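Side-chain contacts in 3-oxoacyl-[acyl-carrier protein] synthase (PDB 1UB7), which probably catalyses the first condensation of fatty acid synthesis, in which acetyl-CoA and malonyl-ACP give 3-oxobutanoyl-ACP: residues E46-T50 with S51-F55; P82-L85 with F86-T89; H121-E125 with A126-Q130; V267-N270 with V271-Y274. All coordinates share one frame; numbering follows the deposited sequence.

The four contacts follow one another along the chain without overlap. Interaction 1 starts helix 50-64, and interaction 2 is the loop that leads into helix 89-96. Their centres lie 12 Å apart and they touch: Ser51 OG and Asp83 OD2 form a probable hydrogen bond of 2.5 Å. Interaction 3 ends helix 112-125 just before strand 131-138, with its centre 24 Å from that of interaction 2. These three all touch the second subunit of the homodimer. Interaction 4 belongs to the C-terminal half of the chain. It lies across the chain's centre from interactions 2 and 3, close to two predicted active-site residues.

Interaction 1: E46-T50 with S51-F55; sequences EDEYT and SDLAF
Asp52 OD2 accepts the backbone N-H of Tyr49, with N to OD2 at 2.5 Å and an N-H...O angle of 160°. The bond uses the oxygen's anti lone pair, the one facing away from OD1. The same oxygen also forms a salt bridge with Arg196 of the second subunit. The Asp52 side chain turns back beside its own backbone N (chi1 -57°), which brings the carboxylate to the residue just before the helix. It runs alongside the Tyr49 side chain, and OD2 sits at the edge of the Tyr49 ring, 3.7 Å from Tyr49 CB.

Tyr49 is the N-cap of helix 50-64. The bond from its N-H to the Asp52 side chain is one half of a capping box. Tyr49 O begins the helical pattern by accepting from Leu53 N at 3.0 Å. Thr50 O then accepts from Ala54 N at 2.9 Å.

On another side of the turn, Glu48 is extended and crosses Leu53 at about a right angle. Leu53 CD2 rests against Glu48 CD at 3.7 Å. The Glu48 carboxylate is buried, but Tyr10, Lys56 and the Ala45 N-H bind it.

Asp52 therefore does two jobs with one oxygen. The acid fixes the start of the helix, and its negative charge probably interacts well with the positive end of the helix dipole and with Arg196 of the second subunit.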
ATOM      1  N   GLU A  46       0.797 -25.339   6.336  1.00 63.43           N
ATOM      2  CA  GLU A  46       2.156 -24.992   6.726  1.00 62.58           C
ATOM      3  C   GLU A  46       2.907 -24.134   5.712  1.00 59.28           C
ATOM      4  O   GLU A  46       3.550 -23.148   6.076  1.00 58.33           O
ATOM      5  CB  GLU A  46       2.957 -26.264   6.991  1.00 70.59           C
ATOM      6  CG  GLU A  46       4.276 -26.017   7.712  1.00 80.40           C
ATOM      7  CD  GLU A  46       5.221 -27.203   7.621  1.00 87.86           C
ATOM      8  OE1 GLU A  46       4.766 -28.346   7.856  1.00 88.73           O
ATOM      9  OE2 GLU A  46       6.419 -26.991   7.319  1.00 89.78           O
ATOM     10  N   ASP A  47       2.836 -24.514   4.443  1.00 52.33           N
ATOM     11  CA  ASP A  47       3.528 -23.777   3.400  1.00 53.99           C
ATOM     12  C   ASP A  47       2.539 -22.997   2.531  1.00 56.35           C
ATOM     13  O   ASP A  47       2.717 -22.884   1.315  1.00 56.17           O
ATOM     14  CB  ASP A  47       4.312 -24.760   2.546  1.00 65.83           C
ATOM     15  CG  ASP A  47       3.411 -25.797   1.899  1.00 76.23           C
ATOM     16  OD1 ASP A  47       2.303 -26.038   2.433  1.00 82.09           O
ATOM     17  OD2 ASP A  47       3.803 -26.379   0.864  1.00 85.07           O
ATOM     18  N   GLU A  48       1.489 -22.470   3.150  1.00 51.59           N
ATOM     19  CA  GLU A  48       0.493 -21.696   2.419  1.00 45.87           C
ATOM     20  C   GLU A  48       0.522 -20.277   2.962  1.00 44.98           C
ATOM     21  O   GLU A  48       0.165 -20.052   4.113  1.00 47.32           O
ATOM     22  CB  GLU A  48      -0.891 -22.310   2.623  1.00 46.88           C
ATOM     23  CG  GLU A  48      -2.027 -21.559   1.964  1.00 51.91           C
ATOM     24  CD  GLU A  48      -3.379 -22.242   2.172  1.00 53.98           C
ATOM     25  OE1 GLU A  48      -3.625 -22.731   3.294  1.00 59.18           O
ATOM     26  OE2 GLU A  48      -4.200 -22.277   1.224  1.00 49.42           O
ATOM     27  N   TYR A  49       0.950 -19.317   2.144  1.00 43.20           N
ATOM     28  CA  TYR A  49       1.033 -17.927   2.599  1.00 40.63           C
ATOM     29  C   TYR A  49       0.029 -16.957   2.005  1.00 35.67           C
ATOM     30  O   TYR A  49      -0.811 -17.333   1.182  1.00 35.95           O
ATOM     31  CB  TYR A  49       2.445 -17.400   2.393  1.00 42.51           C
ATOM     32  CG  TYR A  49       3.437 -18.153   3.235  1.00 52.03           C
ATOM     33  CD1 TYR A  49       3.982 -19.361   2.797  1.00 55.45           C
ATOM     34  CD2 TYR A  49       3.769 -17.702   4.511  1.00 58.99           C
ATOM     35  CE1 TYR A  49       4.832 -20.106   3.613  1.00 60.73           C
ATOM     36  CE2 TYR A  49       4.617 -18.440   5.336  1.00 66.52           C
ATOM     37  CZ  TYR A  49       5.143 -19.638   4.880  1.00 64.50           C
ATOM     38  OH  TYR A  49       5.985 -20.356   5.696  1.00 69.12           O
ATOM     39  N   THR A  50       0.117 -15.701   2.432  1.00 31.36           N
ATOM     40  CA  THR A  50      -0.815 -14.679   1.952  1.00 38.45           C
ATOM     41  C   THR A  50      -1.002 -14.646   0.435  1.00 36.48           C
ATOM     42  O   THR A  50      -2.130 -14.503  -0.047  1.00 32.77           O
ATOM     43  CB  THR A  50      -0.410 -13.289   2.434  1.00 39.84           C
ATOM     44  OG1 THR A  50      -0.621 -13.209   3.850  1.00 38.19           O
ATOM     45  CG2 THR A  50      -1.236 -12.214   1.719  1.00 34.09           C
ATOM     46  N   SER A  51       0.093 -14.790  -0.307  1.00 29.57           N
ATOM     47  CA  SER A  51       0.008 -14.793  -1.759  1.00 38.91           C
ATOM     48  C   SER A  51      -0.822 -15.989  -2.235  1.00 39.15           C
ATOM     49  O   SER A  51      -1.603 -15.882  -3.190  1.00 37.76           O
ATOM     50  CB  SER A  51       1.414 -14.829  -2.374  1.00 37.85           C
ATOM     51  OG  SER A  51       2.167 -15.901  -1.858  1.00 38.08           O
ATOM     52  N   ASP A  52      -0.675 -17.121  -1.554  1.00 39.19           N
ATOM     53  CA  ASP A  52      -1.435 -18.317  -1.930  1.00 41.93           C
ATOM     54  C   ASP A  52      -2.913 -18.098  -1.668  1.00 38.21           C
ATOM     55  O   ASP A  52      -3.762 -18.470  -2.482  1.00 39.52           O
ATOM     56  CB  ASP A  52      -0.952 -19.526  -1.141  1.00 37.49           C
ATOM     57  CG  ASP A  52       0.517 -19.766  -1.322  1.00 43.80           C
ATOM     58  OD1 ASP A  52       0.916 -20.173  -2.439  1.00 37.21           O
ATOM     59  OD2 ASP A  52       1.270 -19.530  -0.353  1.00 42.50           O
ATOM     60  N   LEU A  53      -3.221 -17.496  -0.525  1.00 32.47           N
ATOM     61  CA  LEU A  53      -4.606 -17.235  -0.211  1.00 34.52           C
ATOM     62  C   LEU A  53      -5.132 -16.295  -1.292  1.00 34.15           C
ATOM     63  O   LEU A  53      -6.265 -16.447  -1.748  1.00 33.70           O
ATOM     64  CB  LEU A  53      -4.733 -16.593   1.169  1.00 36.59           C
ATOM     65  CG  LEU A  53      -4.045 -17.315   2.337  1.00 43.95           C
ATOM     66  CD1 LEU A  53      -4.292 -16.530   3.627  1.00 33.91           C
ATOM     67  CD2 LEU A  53      -4.581 -18.742   2.465  1.00 34.49           C
ATOM     68  N   ALA A  54      -4.299 -15.340  -1.715  1.00 30.85           N
ATOM     69  CA  ALA A  54      -4.697 -14.386  -2.748  1.00 29.44           C
ATOM     70  C   ALA A  54      -4.910 -15.105  -4.084  1.00 31.35           C
ATOM     71  O   ALA A  54      -5.898 -14.841  -4.782  1.00 30.55           O
ATOM     72  CB  ALA A  54      -3.644 -13.284  -2.896  1.00 26.82           C
ATOM     73  N   PHE A  55      -3.995 -16.013  -4.439  1.00 28.98           N
ATOM     74  CA  PHE A  55      -4.135 -16.751  -5.692  1.00 29.89           C
ATOM     75  C   PHE A  55      -5.442 -17.541  -5.672  1.00 32.80           C
ATOM     76  O   PHE A  55      -6.236 -17.478  -6.614  1.00 31.17           O
ATOM     77  CB  PHE A  55      -2.972 -17.732  -5.919  1.00 30.71           C
ATOM     78  CG  PHE A  55      -1.606 -17.084  -6.017  1.00 36.34           C
ATOM     79  CD1 PHE A  55      -1.463 -15.722  -6.316  1.00 27.73           C
ATOM     80  CD2 PHE A  55      -0.452 -17.850  -5.812  1.00 33.22           C
ATOM     81  CE1 PHE A  55      -0.190 -15.136  -6.400  1.00 27.54           C
ATOM     82  CE2 PHE A  55       0.822 -17.274  -5.895  1.00 31.31           C
ATOM     83  CZ  PHE A  55       0.948 -15.911  -6.189  1.00 29.42           C
TER

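Interaction 2: P82-L85 with F86-T89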
ATOM      1  N   PRO A  82       2.025  -9.369   4.170  1.00 38.21           N
ATOM      2  CA  PRO A  82       2.574  -9.749   2.865  1.00 39.66           C
ATOM      3  C   PRO A  82       3.740 -10.744   2.991  1.00 43.94           C
ATOM      4  O   PRO A  82       4.457 -10.759   4.000  1.00 43.23           O
ATOM      5  CB  PRO A  82       3.006  -8.410   2.277  1.00 35.53           C
ATOM      6  CG  PRO A  82       3.481  -7.675   3.495  1.00 37.36           C
ATOM      7  CD  PRO A  82       2.403  -7.984   4.513  1.00 37.12           C
ATOM      8  N   ASP A  83       3.908 -11.586   1.976  1.00 34.74           N
ATOM      9  CA  ASP A  83       4.989 -12.563   1.975  1.00 42.23           C
ATOM     10  C   ASP A  83       6.332 -11.903   2.233  1.00 42.41           C
ATOM     11  O   ASP A  83       7.126 -12.398   3.029  1.00 45.76           O
ATOM     12  CB  ASP A  83       5.039 -13.296   0.635  1.00 41.16           C
ATOM     13  CG  ASP A  83       3.852 -14.205   0.428  1.00 44.15           C
ATOM     14  OD1 ASP A  83       2.787 -13.954   1.032  1.00 41.18           O
ATOM     15  OD2 ASP A  83       3.983 -15.168  -0.353  1.00 54.11           O
ATOM     16  N   ALA A  84       6.594 -10.790   1.551  1.00 48.19           N
ATOM     17  CA  ALA A  84       7.854 -10.076   1.726  1.00 52.53           C
ATOM     18  C   ALA A  84       7.643  -8.564   1.720  1.00 59.65           C
ATOM     19  O   ALA A  84       6.568  -8.093   1.339  1.00 64.03           O
ATOM     20  CB  ALA A  84       8.811 -10.464   0.615  1.00 55.34           C
ATOM     21  N   LEU A  85       8.654  -7.810   2.163  1.00 64.21           N
ATOM     22  CA  LEU A  85       8.590  -6.339   2.148  1.00 63.30           C
ATOM     23  C   LEU A  85       8.554  -5.976   0.654  1.00 61.35           C
ATOM     24  O   LEU A  85       7.916  -5.008   0.230  1.00 59.44           O
ATOM     25  CB  LEU A  85       9.833  -5.728   2.818  1.00 62.84           C
ATOM     26  CG  LEU A  85       9.984  -5.881   4.337  1.00 66.95           C
ATOM     27  CD1 LEU A  85      11.280  -5.212   4.805  1.00 63.30           C
ATOM     28  CD2 LEU A  85       8.779  -5.249   5.033  1.00 63.93           C
ATOM     29  N   PHE A  86       9.273  -6.781  -0.122  1.00 56.36           N
ATOM     30  CA  PHE A  86       9.338  -6.687  -1.570  1.00 57.30           C
ATOM     31  C   PHE A  86       9.922  -8.017  -2.029  1.00 56.32           C
ATOM     32  O   PHE A  86      10.750  -8.607  -1.345  1.00 61.40           O
ATOM     33  CB  PHE A  86      10.191  -5.494  -2.065  1.00 58.68           C
ATOM     34  CG  PHE A  86      11.473  -5.269  -1.299  1.00 62.90           C
ATOM     35  CD1 PHE A  86      11.457  -4.664  -0.036  1.00 64.46           C
ATOM     36  CD2 PHE A  86      12.707  -5.617  -1.860  1.00 62.55           C
ATOM     37  CE1 PHE A  86      12.651  -4.405   0.661  1.00 63.71           C
ATOM     38  CE2 PHE A  86      13.911  -5.363  -1.175  1.00 63.97           C
ATOM     39  CZ  PHE A  86      13.883  -4.755   0.089  1.00 63.38           C
ATOM     40  N   PRO A  87       9.457  -8.534  -3.169  1.00 53.40           N
ATOM     41  CA  PRO A  87       8.430  -7.925  -4.018  1.00 52.56           C
ATOM     42  C   PRO A  87       7.075  -7.880  -3.302  1.00 46.60           C
ATOM     43  O   PRO A  87       6.851  -8.616  -2.338  1.00 46.81           O
ATOM     44  CB  PRO A  87       8.412  -8.853  -5.231  1.00 54.57           C
ATOM     45  CG  PRO A  87       8.646 -10.202  -4.591  1.00 48.54           C
ATOM     46  CD  PRO A  87       9.761  -9.908  -3.609  1.00 49.29           C
ATOM     47  N   ASP A  88       6.176  -7.016  -3.759  1.00 33.86           N
ATOM     48  CA  ASP A  88       4.867  -6.952  -3.140  1.00 32.22           C
ATOM     49  C   ASP A  88       4.022  -8.135  -3.606  1.00 30.76           C
ATOM     50  O   ASP A  88       4.251  -8.725  -4.655  1.00 30.83           O
ATOM     51  CB  ASP A  88       4.152  -5.633  -3.472  1.00 36.75           C
ATOM     52  CG  ASP A  88       4.089  -5.349  -4.975  1.00 31.09           C
ATOM     53  OD1 ASP A  88       5.116  -4.937  -5.531  1.00 34.00           O
ATOM     54  OD2 ASP A  88       3.018  -5.535  -5.591  1.00 33.78           O
ATOM     55  N   THR A  89       3.023  -8.465  -2.819  1.00 27.50           N
ATOM     56  CA  THR A  89       2.155  -9.574  -3.127  1.00 33.50           C
ATOM     57  C   THR A  89       1.322  -9.299  -4.377  1.00 33.39           C
ATOM     58  O   THR A  89       0.959 -10.233  -5.080  1.00 36.82           O
ATOM     59  CB  THR A  89       1.246  -9.862  -1.912  1.00 31.69           C
ATOM     60  OG1 THR A  89       2.068  -9.951  -0.749  1.00 39.25           O
ATOM     61  CG2 THR A  89       0.490 -11.159  -2.084  1.00 30.74           C
TER
HETATM   62  O   HOH W   1       4.819 -10.093  -0.859  1.00 36.95           O
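Water-mediated bonds join Ala84 to Pro87 and Thr89. One water accepts from Ala84 N at 3.1 Å and donates to Pro87 O at 2.9 Å. Thr89 OG1 is its third partner, at 2.8 Å. The water thus ties together the two arms of the bend.

Thr89 OG1 also makes a van der Waals contact. It lies 3.5 Å from Pro82 CB. With chi1 at -50°, the hydroxyl stands opposite the carbonyl carbon of Thr89, which turns it to Pro82, while CG2 faces Ser51 on helix 50-64.

The chain turns a corner at Leu85. Ala84 and Phe86, one on each side of it, pair in an antiparallel ladder with a strand of the second subunit, so a beta sheet continues across the dimer interface. The peptide bond before Pro87 is cis and adds to the bend. Asp88 then serves as N-cap of helix 89-96, its OD2 accepting from Ala91 N.

Apolar contacts gather at the corner. Phe86 CG lies between its own N and carbonyl carbon (chi1 42°). This keeps the ring close to the preceding residue, with CD1 at 3.5 Å from Leu85 CB. Leu85 C approaches the ring obliquely, at 3.3 Å from Phe86 CD1. Ala84 CB lies 3.3 Å from Phe86 O, and its contact with Pro87 CD is looser, at 4.4 Å. Leu85 packs on Asn80 of the second subunit, and Pro87 on Tyr189 of that subunit.

Interaction 3: H121-E125 with A126-Q130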
ATOM      1  N   HIS A 121     -11.826   2.401  -7.459  1.00 24.89           N
ATOM      2  CA  HIS A 121     -12.855   3.276  -8.006  1.00 27.21           C
ATOM      3  C   HIS A 121     -12.198   4.516  -8.648  1.00 34.15           C
ATOM      4  O   HIS A 121     -12.473   4.850  -9.810  1.00 33.88           O
ATOM      5  CB  HIS A 121     -13.804   3.709  -6.884  1.00 26.08           C
ATOM      6  CG  HIS A 121     -14.753   4.804  -7.276  1.00 39.66           C
ATOM      7  ND1 HIS A 121     -15.846   4.591  -8.092  1.00 35.88           N
ATOM      8  CD2 HIS A 121     -14.762   6.126  -6.977  1.00 31.36           C
ATOM      9  CE1 HIS A 121     -16.485   5.734  -8.280  1.00 31.13           C
ATOM     10  NE2 HIS A 121     -15.847   6.682  -7.615  1.00 34.90           N
ATOM     11  N   ALA A 122     -11.329   5.185  -7.889  1.00 31.64           N
ATOM     12  CA  ALA A 122     -10.642   6.386  -8.364  1.00 27.33           C
ATOM     13  C   ALA A 122      -9.854   6.101  -9.633  1.00 32.55           C
ATOM     14  O   ALA A 122      -9.918   6.869 -10.597  1.00 31.16           O
ATOM     15  CB  ALA A 122      -9.724   6.905  -7.297  1.00 25.15           C
ATOM     16  N   LEU A 123      -9.110   4.998  -9.629  1.00 31.08           N
ATOM     17  CA  LEU A 123      -8.335   4.588 -10.794  1.00 27.20           C
ATOM     18  C   LEU A 123      -9.220   4.418 -12.035  1.00 28.08           C
ATOM     19  O   LEU A 123      -8.889   4.911 -13.114  1.00 32.82           O
ATOM     20  CB  LEU A 123      -7.612   3.267 -10.524  1.00 28.30           C
ATOM     21  CG  LEU A 123      -6.513   3.238  -9.466  1.00 25.56           C
ATOM     22  CD1 LEU A 123      -5.888   1.822  -9.411  1.00 19.04           C
ATOM     23  CD2 LEU A 123      -5.441   4.287  -9.802  1.00 26.20           C
ATOM     24  N   VAL A 124     -10.332   3.701 -11.889  1.00 28.48           N
ATOM     25  CA  VAL A 124     -11.244   3.489 -13.015  1.00 31.90           C
ATOM     26  C   VAL A 124     -11.871   4.818 -13.480  1.00 38.91           C
ATOM     27  O   VAL A 124     -11.913   5.113 -14.676  1.00 34.88           O
ATOM     28  CB  VAL A 124     -12.379   2.513 -12.641  1.00 34.50           C
ATOM     29  CG1 VAL A 124     -13.384   2.417 -13.790  1.00 35.03           C
ATOM     30  CG2 VAL A 124     -11.807   1.146 -12.319  1.00 30.60           C
ATOM     31  N   GLU A 125     -12.348   5.608 -12.522  1.00 33.34           N
ATOM     32  CA  GLU A 125     -12.971   6.883 -12.808  1.00 36.38           C
ATOM     33  C   GLU A 125     -12.024   7.914 -13.409  1.00 39.39           C
ATOM     34  O   GLU A 125     -12.453   8.719 -14.240  1.00 35.58           O
ATOM     35  CB  GLU A 125     -13.615   7.454 -11.541  1.00 43.26           C
ATOM     36  CG  GLU A 125     -14.783   6.627 -11.004  1.00 51.69           C
ATOM     37  CD  GLU A 125     -15.882   6.440 -12.038  1.00 52.22           C
ATOM     38  OE1 GLU A 125     -16.293   7.456 -12.633  1.00 59.59           O
ATOM     39  OE2 GLU A 125     -16.329   5.290 -12.254  1.00 51.18           O
ATOM     40  N   ALA A 126     -10.752   7.898 -12.995  1.00 35.69           N
ATOM     41  CA  ALA A 126      -9.779   8.855 -13.520  1.00 30.26           C
ATOM     42  C   ALA A 126      -9.203   8.304 -14.803  1.00 34.31           C
ATOM     43  O   ALA A 126      -8.370   8.931 -15.449  1.00 33.73           O
ATOM     44  CB  ALA A 126      -8.662   9.115 -12.513  1.00 26.86           C
ATOM     45  N   GLY A 127      -9.648   7.112 -15.167  1.00 32.28           N
ATOM     46  CA  GLY A 127      -9.173   6.520 -16.392  1.00 25.89           C
ATOM     47  C   GLY A 127      -7.768   5.975 -16.356  1.00 29.48           C
ATOM     48  O   GLY A 127      -7.180   5.750 -17.418  1.00 26.86           O
ATOM     49  N   LEU A 128      -7.202   5.747 -15.172  1.00 29.49           N
ATOM     50  CA  LEU A 128      -5.837   5.207 -15.144  1.00 29.11           C
ATOM     51  C   LEU A 128      -5.870   3.692 -15.319  1.00 32.45           C
ATOM     52  O   LEU A 128      -4.866   3.082 -15.662  1.00 33.68           O
ATOM     53  CB  LEU A 128      -5.118   5.567 -13.842  1.00 33.38           C
ATOM     54  CG  LEU A 128      -4.861   7.056 -13.562  1.00 43.79           C
ATOM     55  CD1 LEU A 128      -4.014   7.179 -12.315  1.00 39.39           C
ATOM     56  CD2 LEU A 128      -4.156   7.717 -14.735  1.00 31.98           C
ATOM     57  N   ALA A 129      -7.029   3.090 -15.070  1.00 27.20           N
ATOM     58  CA  ALA A 129      -7.188   1.644 -15.233  1.00 29.85           C
ATOM     59  C   ALA A 129      -8.599   1.383 -15.714  1.00 27.24           C
ATOM     60  O   ALA A 129      -9.519   2.090 -15.320  1.00 31.97           O
ATOM     61  CB  ALA A 129      -6.967   0.925 -13.914  1.00 24.29           C
ATOM     62  N   GLN A 130      -8.766   0.390 -16.583  1.00 32.98           N
ATOM     63  CA  GLN A 130     -10.093   0.039 -17.096  1.00 32.37           C
ATOM     64  C   GLN A 130     -10.819  -0.752 -16.015  1.00 29.49           C
ATOM     65  O   GLN A 130     -11.982  -0.496 -15.714  1.00 32.47           O
ATOM     66  CB  GLN A 130      -9.971  -0.828 -18.353  1.00 37.05           C
ATOM     67  CG  GLN A 130     -11.296  -1.433 -18.794  1.00 44.20           C
ATOM     68  CD  GLN A 130     -11.160  -2.481 -19.907  1.00 56.16           C
ATOM     69  OE1 GLN A 130     -12.148  -3.118 -20.285  1.00 57.03           O
ATOM     70  NE2 GLN A 130      -9.942  -2.661 -20.430  1.00 49.62           N
TER
HETATM   71  O   HOH W   2     -11.558   3.800 -16.788  1.00 41.22           O
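Leu123 and Leu128 share nearly the same torsions: in each, CG stands opposite the carbonyl carbon (chi1 -66° and -64°) and CD1 continues the chain outward. The two side chains cross at about a right angle and meet through methyl groups, Leu123 CD2 and Leu128 CD1, 4.1 Å apart. Beside them, Leu123 CB faces Ala129 CB at 4.2 Å.

The backbone between them closes helix 112-125 with a Schellman motif. Leu128 N donates to Leu123 O at 2.8 Å, and the donor lies in the carbonyl plane. Gly127 N donates to Val124 O at 3.1 Å from well above that carbonyl's plane. Gly127 has the positive phi the motif needs. Leu123 O takes a second bond from Ala129 N, at 3.3 Å and again from above the plane. The leucine pair is the apolar contact that often goes with this type of helix end.

Val124 stays close to the departing chain. Its CA-H points almost straight at Ala129 O, with CA to O at 3.2 Å. A water donates to both Val124 O and Ala129 O, and so bridges the helix end to the chain leading into strand 131-138.

Glu125 turns its carboxylate to the N-H of Ser2, and Ala122 and Glu125 pack on Ala126 of the second subunit. Leu128 O binds a glycerol, probably from crystallisation. Two carbonyls of the last turn are thus satisfied beyond the helix: Leu123 O by two N-H groups of the returning chain, and Val124 O by Gly127 N and the water.

Interaction 4: V267-N270 with V271-Y274; sequences VAVN and VDRY
Val271 meets Val269 through one methyl each, CG1 to CG1 at 4.0 Å, as the chain enters helix 271-274. Its backbone N-H and that of Asn270 both bind Gln247 OE1.

Asp272 comes next. Its CG sits between its own N and carbonyl carbon (chi1 54°), and this folds the carboxylate back along the preceding chain. OD1 packs tightly on Asn270, 3.0 Å from Asn270 CA. It also reaches Val269 CG1, at 3.9 Å.

Arg273 donates its backbone N-H to Asn270 O at 2.8 Å, from above the carbonyl plane. A bend at chi3 (-73°) folds the side chain back and lays one face of the guanidinium over Asn270 CA. Its NH2 is 3.6 Å from Asn270 CB. That nitrogen's salt-bridge partner is Glu288, on helix 281-292. The ion pair with Asp272 is long and out of plane, a matter of charge alone.

Tyr274 gives Asn270 O its second bond, 3.0 Å from Tyr274 N and nearly in line with the C=O. The ring presents its edge to the Asn270 amide, with Tyr274 CD2 3.7 Å from Asn270 ND2 and the planes 65° apart. Tyr274 OH binds Glu288 too.

Asn270 is the N-cap residue, yet its side chain makes no capping bond. The helix ends two residues before Asn276. In the thiolase-fold FabH family, the C-terminal half supplies the histidine and asparagine of the Cys-His-Asn triad, here probably His246 and Asn276.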
ATOM      1  N   VAL A 267     -28.118  -8.028   8.105  1.00 60.19           N
ATOM      2  CA  VAL A 267     -26.733  -7.960   8.539  1.00 55.89           C
ATOM      3  C   VAL A 267     -26.040  -9.279   8.228  1.00 58.79           C
ATOM      4  O   VAL A 267     -26.555 -10.348   8.568  1.00 58.51           O
ATOM      5  CB  VAL A 267     -26.629  -7.719  10.040  1.00 55.84           C
ATOM      6  CG1 VAL A 267     -25.191  -7.933  10.501  1.00 52.86           C
ATOM      7  CG2 VAL A 267     -27.095  -6.304  10.360  1.00 60.09           C
ATOM      8  N   ALA A 268     -24.868  -9.193   7.599  1.00 54.27           N
ATOM      9  CA  ALA A 268     -24.094 -10.373   7.224  1.00 49.28           C
ATOM     10  C   ALA A 268     -23.168 -10.847   8.335  1.00 42.55           C
ATOM     11  O   ALA A 268     -22.445 -10.059   8.929  1.00 46.82           O
ATOM     12  CB  ALA A 268     -23.284 -10.078   5.974  1.00 50.69           C
ATOM     13  N   VAL A 269     -23.180 -12.144   8.605  1.00 43.89           N
ATOM     14  CA  VAL A 269     -22.319 -12.700   9.650  1.00 47.54           C
ATOM     15  C   VAL A 269     -21.672 -14.007   9.229  1.00 45.13           C
ATOM     16  O   VAL A 269     -22.267 -14.804   8.509  1.00 54.89           O
ATOM     17  CB  VAL A 269     -23.105 -12.993  10.967  1.00 46.19           C
ATOM     18  CG1 VAL A 269     -22.127 -13.317  12.094  1.00 40.83           C
ATOM     19  CG2 VAL A 269     -23.984 -11.801  11.347  1.00 45.12           C
ATOM     20  N   ASN A 270     -20.444 -14.215   9.678  1.00 42.10           N
ATOM     21  CA  ASN A 270     -19.730 -15.444   9.397  1.00 43.44           C
ATOM     22  C   ASN A 270     -18.519 -15.515  10.313  1.00 41.89           C
ATOM     23  O   ASN A 270     -17.755 -16.474  10.272  1.00 42.05           O
ATOM     24  CB  ASN A 270     -19.351 -15.551   7.896  1.00 49.77           C
ATOM     25  CG  ASN A 270     -18.242 -14.581   7.455  1.00 55.93           C
ATOM     26  OD1 ASN A 270     -18.247 -14.120   6.311  1.00 60.01           O
ATOM     27  ND2 ASN A 270     -17.279 -14.302   8.334  1.00 56.52           N
ATOM     28  N   VAL A 271     -18.366 -14.494  11.159  1.00 44.58           N
ATOM     29  CA  VAL A 271     -17.250 -14.444  12.106  1.00 48.51           C
ATOM     30  C   VAL A 271     -17.269 -15.690  12.981  1.00 52.04           C
ATOM     31  O   VAL A 271     -16.254 -16.066  13.570  1.00 58.23           O
ATOM     32  CB  VAL A 271     -17.309 -13.181  13.024  1.00 45.70           C
ATOM     33  CG1 VAL A 271     -18.585 -13.165  13.856  1.00 50.88           C
ATOM     34  CG2 VAL A 271     -16.114 -13.165  13.946  1.00 43.51           C
ATOM     35  N   ASP A 272     -18.436 -16.323  13.049  1.00 55.87           N
ATOM     36  CA  ASP A 272     -18.636 -17.537  13.828  1.00 57.29           C
ATOM     37  C   ASP A 272     -17.923 -18.737  13.209  1.00 57.27           C
ATOM     38  O   ASP A 272     -17.465 -19.637  13.920  1.00 60.49           O
ATOM     39  CB  ASP A 272     -20.137 -17.828  13.949  1.00 61.16           C
ATOM     40  CG  ASP A 272     -20.843 -17.881  12.597  1.00 65.76           C
ATOM     41  OD1 ASP A 272     -20.705 -16.921  11.810  1.00 70.99           O
ATOM     42  OD2 ASP A 272     -21.548 -18.875  12.323  1.00 64.36           O
ATOM     43  N   ARG A 273     -17.813 -18.736  11.882  1.00 55.59           N
ATOM     44  CA  ARG A 273     -17.179 -19.835  11.162  1.00 52.74           C
ATOM     45  C   ARG A 273     -15.757 -19.574  10.663  1.00 49.96           C
ATOM     46  O   ARG A 273     -15.007 -20.520  10.398  1.00 45.77           O
ATOM     47  CB  ARG A 273     -18.071 -20.260   9.982  1.00 52.26           C
ATOM     48  CG  ARG A 273     -19.288 -21.058  10.405  1.00 47.75           C
ATOM     49  CD  ARG A 273     -20.200 -21.438   9.250  1.00 54.88           C
ATOM     50  NE  ARG A 273     -20.956 -20.296   8.739  1.00 64.45           N
ATOM     51  CZ  ARG A 273     -20.582 -19.550   7.703  1.00 64.82           C
ATOM     52  NH1 ARG A 273     -19.457 -19.826   7.055  1.00 65.08           N
ATOM     53  NH2 ARG A 273     -21.330 -18.529   7.314  1.00 62.89           N
ATOM     54  N   TYR A 274     -15.370 -18.309  10.540  1.00 46.64           N
ATOM     55  CA  TYR A 274     -14.027 -18.016  10.043  1.00 50.95           C
ATOM     56  C   TYR A 274     -13.165 -17.128  10.940  1.00 51.72           C
ATOM     57  O   TYR A 274     -11.976 -16.924  10.661  1.00 54.26           O
ATOM     58  CB  TYR A 274     -14.101 -17.353   8.666  1.00 47.66           C
ATOM     59  CG  TYR A 274     -14.912 -18.069   7.618  1.00 34.21           C
ATOM     60  CD1 TYR A 274     -14.723 -19.424   7.348  1.00 35.26           C
ATOM     61  CD2 TYR A 274     -15.805 -17.356   6.821  1.00 45.23           C
ATOM     62  CE1 TYR A 274     -15.403 -20.047   6.295  1.00 33.33           C
ATOM     63  CE2 TYR A 274     -16.481 -17.959   5.773  1.00 39.11           C
ATOM     64  CZ  TYR A 274     -16.279 -19.299   5.509  1.00 40.27           C
ATOM     65  OH  TYR A 274     -16.960 -19.861   4.447  1.00 45.81           O
TER